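Local coordinates for protein TetR family transcriptional repressor LfrR (Mycobacterium smegmatis, PDB 2WGB) that represses transcription of the lfrRA operon by binding directly to the promoter region upstream of lfrR as a TetR-family regulator, at residues L104-E109 with F122-E127. Sequence-based numbering, arbitrary orientation. Where two conformers were deposited one is given.
Sequences LFVYYE and FDIGDE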
loop_
_atom_site.group_PDB
_atom_site.type_symbol
_atom_site.label_atom_id
_atom_site.label_comp_id
_atom_site.label_asym_id
_atom_site.label_seq_id
_atom_site.Cartn_x
_atom_site.Cartn_y
_atom_site.Cartn_z
ATOM N N LEU A 104 2.370 3.787 -4.547
ATOM C CA LEU A 104 2.882 2.925 -3.476
ATOM C C LEU A 104 4.011 3.590 -2.694
ATOM O O LEU A 104 4.269 3.224 -1.547
ATOM C CB LEU A 104 3.389 1.611 -4.064
ATOM C CG LEU A 104 2.379 0.781 -4.865
ATOM C CD1 LEU A 104 3.076 -0.386 -5.530
ATOM C CD2 LEU A 104 1.274 0.274 -3.951
ATOM N N PHE A 105 4.677 4.567 -3.312
ATOM C CA PHE A 105 5.878 5.170 -2.722
ATOM C C PHE A 105 5.703 6.545 -2.081
ATOM O O PHE A 105 6.688 7.160 -1.660
ATOM C CB PHE A 105 7.019 5.202 -3.751
ATOM C CG PHE A 105 7.505 3.826 -4.131
ATOM C CD1 PHE A 105 8.559 3.236 -3.452
ATOM C CD2 PHE A 105 6.881 3.112 -5.147
ATOM C CE1 PHE A 105 8.993 1.951 -3.785
ATOM C CE2 PHE A 105 7.312 1.837 -5.486
ATOM C CZ PHE A 105 8.368 1.258 -4.802
ATOM N N VAL A 106 4.466 7.024 -1.985
ATOM C CA VAL A 106 4.207 8.349 -1.388
ATOM C C VAL A 106 4.855 8.448 0.009
ATOM O O VAL A 106 4.712 7.548 0.838
ATOM C CB VAL A 106 2.686 8.658 -1.365
ATOM C CG1 VAL A 106 2.379 9.922 -0.580
ATOM C CG2 VAL A 106 2.167 8.774 -2.804
ATOM N N TYR A 107 5.576 9.540 0.251
ATOM C CA TYR A 107 6.409 9.668 1.452
ATOM C C TYR A 107 5.608 9.541 2.753
ATOM O O TYR A 107 6.018 8.836 3.673
ATOM C CB TYR A 107 7.173 11.001 1.440
ATOM C CG TYR A 107 8.554 10.970 2.094
ATOM C CD1 TYR A 107 9.529 11.883 1.723
ATOM C CD2 TYR A 107 8.883 10.025 3.059
ATOM C CE1 TYR A 107 10.792 11.867 2.294
ATOM C CE2 TYR A 107 10.157 10.002 3.646
ATOM C CZ TYR A 107 11.104 10.931 3.252
ATOM O OH TYR A 107 12.368 10.937 3.812
ATOM N N TYR A 108 4.463 10.206 2.827
ATOM C CA TYR A 108 3.690 10.235 4.074
ATOM C C TYR A 108 3.048 8.894 4.456
ATOM O O TYR A 108 2.872 8.595 5.647
ATOM C CB TYR A 108 2.613 11.327 4.011
ATOM C CG TYR A 108 1.955 11.601 5.349
ATOM C CD1 TYR A 108 0.684 11.123 5.633
ATOM C CD2 TYR A 108 2.610 12.334 6.332
ATOM C CE1 TYR A 108 0.078 11.375 6.855
ATOM C CE2 TYR A 108 2.007 12.588 7.564
ATOM C CZ TYR A 108 0.740 12.102 7.813
ATOM O OH TYR A 108 0.126 12.349 9.021
ATOM N N GLU A 109 2.721 8.082 3.458
ATOM C CA GLU A 109 1.961 6.849 3.688
ATOM C C GLU A 109 2.353 5.814 2.626
ATOM O O GLU A 109 1.588 5.539 1.702
ATOM C CB GLU A 109 0.454 7.172 3.630
ATOM C CG GLU A 109 -0.544 5.978 3.714
ATOM C CD GLU A 109 -0.790 5.479 5.130
ATOM O OE1 GLU A 109 -0.612 6.255 6.092
ATOM O OE2 GLU A 109 -1.167 4.301 5.287
ATOM N N PHE A 122 12.911 8.596 -3.571
ATOM C CA PHE A 122 11.979 9.259 -4.477
ATOM C C PHE A 122 11.412 10.563 -3.906
ATOM O O PHE A 122 11.206 11.516 -4.658
ATOM C CB PHE A 122 10.834 8.325 -4.863
ATOM C CG PHE A 122 11.268 7.151 -5.715
ATOM C CD1 PHE A 122 12.150 7.333 -6.775
ATOM C CD2 PHE A 122 10.794 5.885 -5.455
ATOM C CE1 PHE A 122 12.559 6.256 -7.560
ATOM C CE2 PHE A 122 11.203 4.798 -6.228
ATOM C CZ PHE A 122 12.081 4.988 -7.282
ATOM N N ASP A 123 11.132 10.578 -2.602
ATOM C CA ASP A 123 10.659 11.793 -1.903
ATOM C C ASP A 123 9.457 12.424 -2.627
ATOM O O ASP A 123 9.548 13.503 -3.219
ATOM C CB ASP A 123 11.809 12.795 -1.746
ATOM C CG ASP A 123 11.513 13.885 -0.722
ATOM O OD1 ASP A 123 10.396 13.905 -0.163
ATOM O OD2 ASP A 123 12.412 14.726 -0.486
ATOM N N ILE A 124 8.326 11.730 -2.544
ATOM C CA ILE A 124 7.098 12.120 -3.226
ATOM C C ILE A 124 6.124 12.735 -2.214
ATOM O O ILE A 124 5.563 12.019 -1.376
ATOM C CB ILE A 124 6.445 10.869 -3.871
ATOM C CG1 ILE A 124 7.410 10.201 -4.859
ATOM C CG2 ILE A 124 5.142 11.228 -4.583
ATOM C CD1 ILE A 124 7.019 8.738 -5.190
ATOM N N GLY A 125 5.929 14.052 -2.285
ATOM C CA GLY A 125 5.048 14.741 -1.350
ATOM C C GLY A 125 3.606 14.810 -1.823
ATOM O O GLY A 125 3.258 14.197 -2.834
ATOM N N ASP A 126 2.758 15.552 -1.105
ATOM C CA ASP A 126 1.326 15.527 -1.420
ATOM C C ASP A 126 0.545 16.761 -0.952
ATOM O O ASP A 126 -0.648 16.665 -0.689
ATOM C CB ASP A 126 0.695 14.256 -0.809
ATOM C CG ASP A 126 0.710 14.273 0.713
ATOM O OD1 ASP A 126 1.447 15.102 1.297
ATOM O OD2 ASP A 126 -0.023 13.475 1.339
ATOM N N GLU A 127 1.188 17.927 -0.865
ATOM C CA GLU A 127 0.489 19.105 -0.331
ATOM C C GLU A 127 -0.774 19.545 -1.098
ATOM O O GLU A 127 -1.766 19.940 -0.477
ATOM C CB GLU A 127 1.445 20.292 -0.161
ATOM C CG GLU A 127 0.765 21.589 0.258
ATOM C CD GLU A 127 0.143 21.521 1.640
ATOM O OE1 GLU A 127 0.436 20.575 2.396
ATOM O OE2 GLU A 127 -0.636 22.434 1.975
HETATM O O HOH W 1 8.304 9.136 -1.289
HETATM O O HOH W 2 3.953 12.394 1.068
#
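Ile124 offers its backbone carbonyl to Tyr107, the one direct backbone bond between two connecting segments that water and apolar packing also hold together. Tyr107 N reaches Ile124 O at 3.0 Å, nearly straight at 168°. Water extends the link on both sides of it along the chain: one molecule donates to Phe105 O and accepts from Ile124 N, while a second accepts from Tyr108 N and donates to Ile124 O, so that this oxygen receives two bonds.

Apolar groups fill in around these polar atoms. Ile124 CD1 packs against Phe105 CB at 3.8 Å; with CG1 anti to the carbonyl carbon (chi1 -58°), the longer branch of Ile124 extends to Phe105 while CG2 is left facing Val106 CG2, 4.2 Å away. Phe122 turns its ring edge to one face of Phe105 in a T-shaped stack, with planes at 89° and centroids 5.5 Å apart; Phe122 CE2 stands over that face, displaced toward the rim of the Phe105 ring.

Asp126 OD2 comes within 4.3 Å of Tyr108 CB, but OD1 is in a salt bridge with Arg149 and OD2 is hydrogen-bonded to Trp153 NE1. Arg149 also makes a cation-pi contact with Tyr108. In the helical part of this TetR-family repressor that follows the DNA-binding helix-turn-helix (residues 34-53), the segments flanking helix 116-122 thus meet, Phe105 and Phe122 sharing Met24 of helix 10-29, Ile124 resting on helix 56-78 and Val106 on helix 147-164.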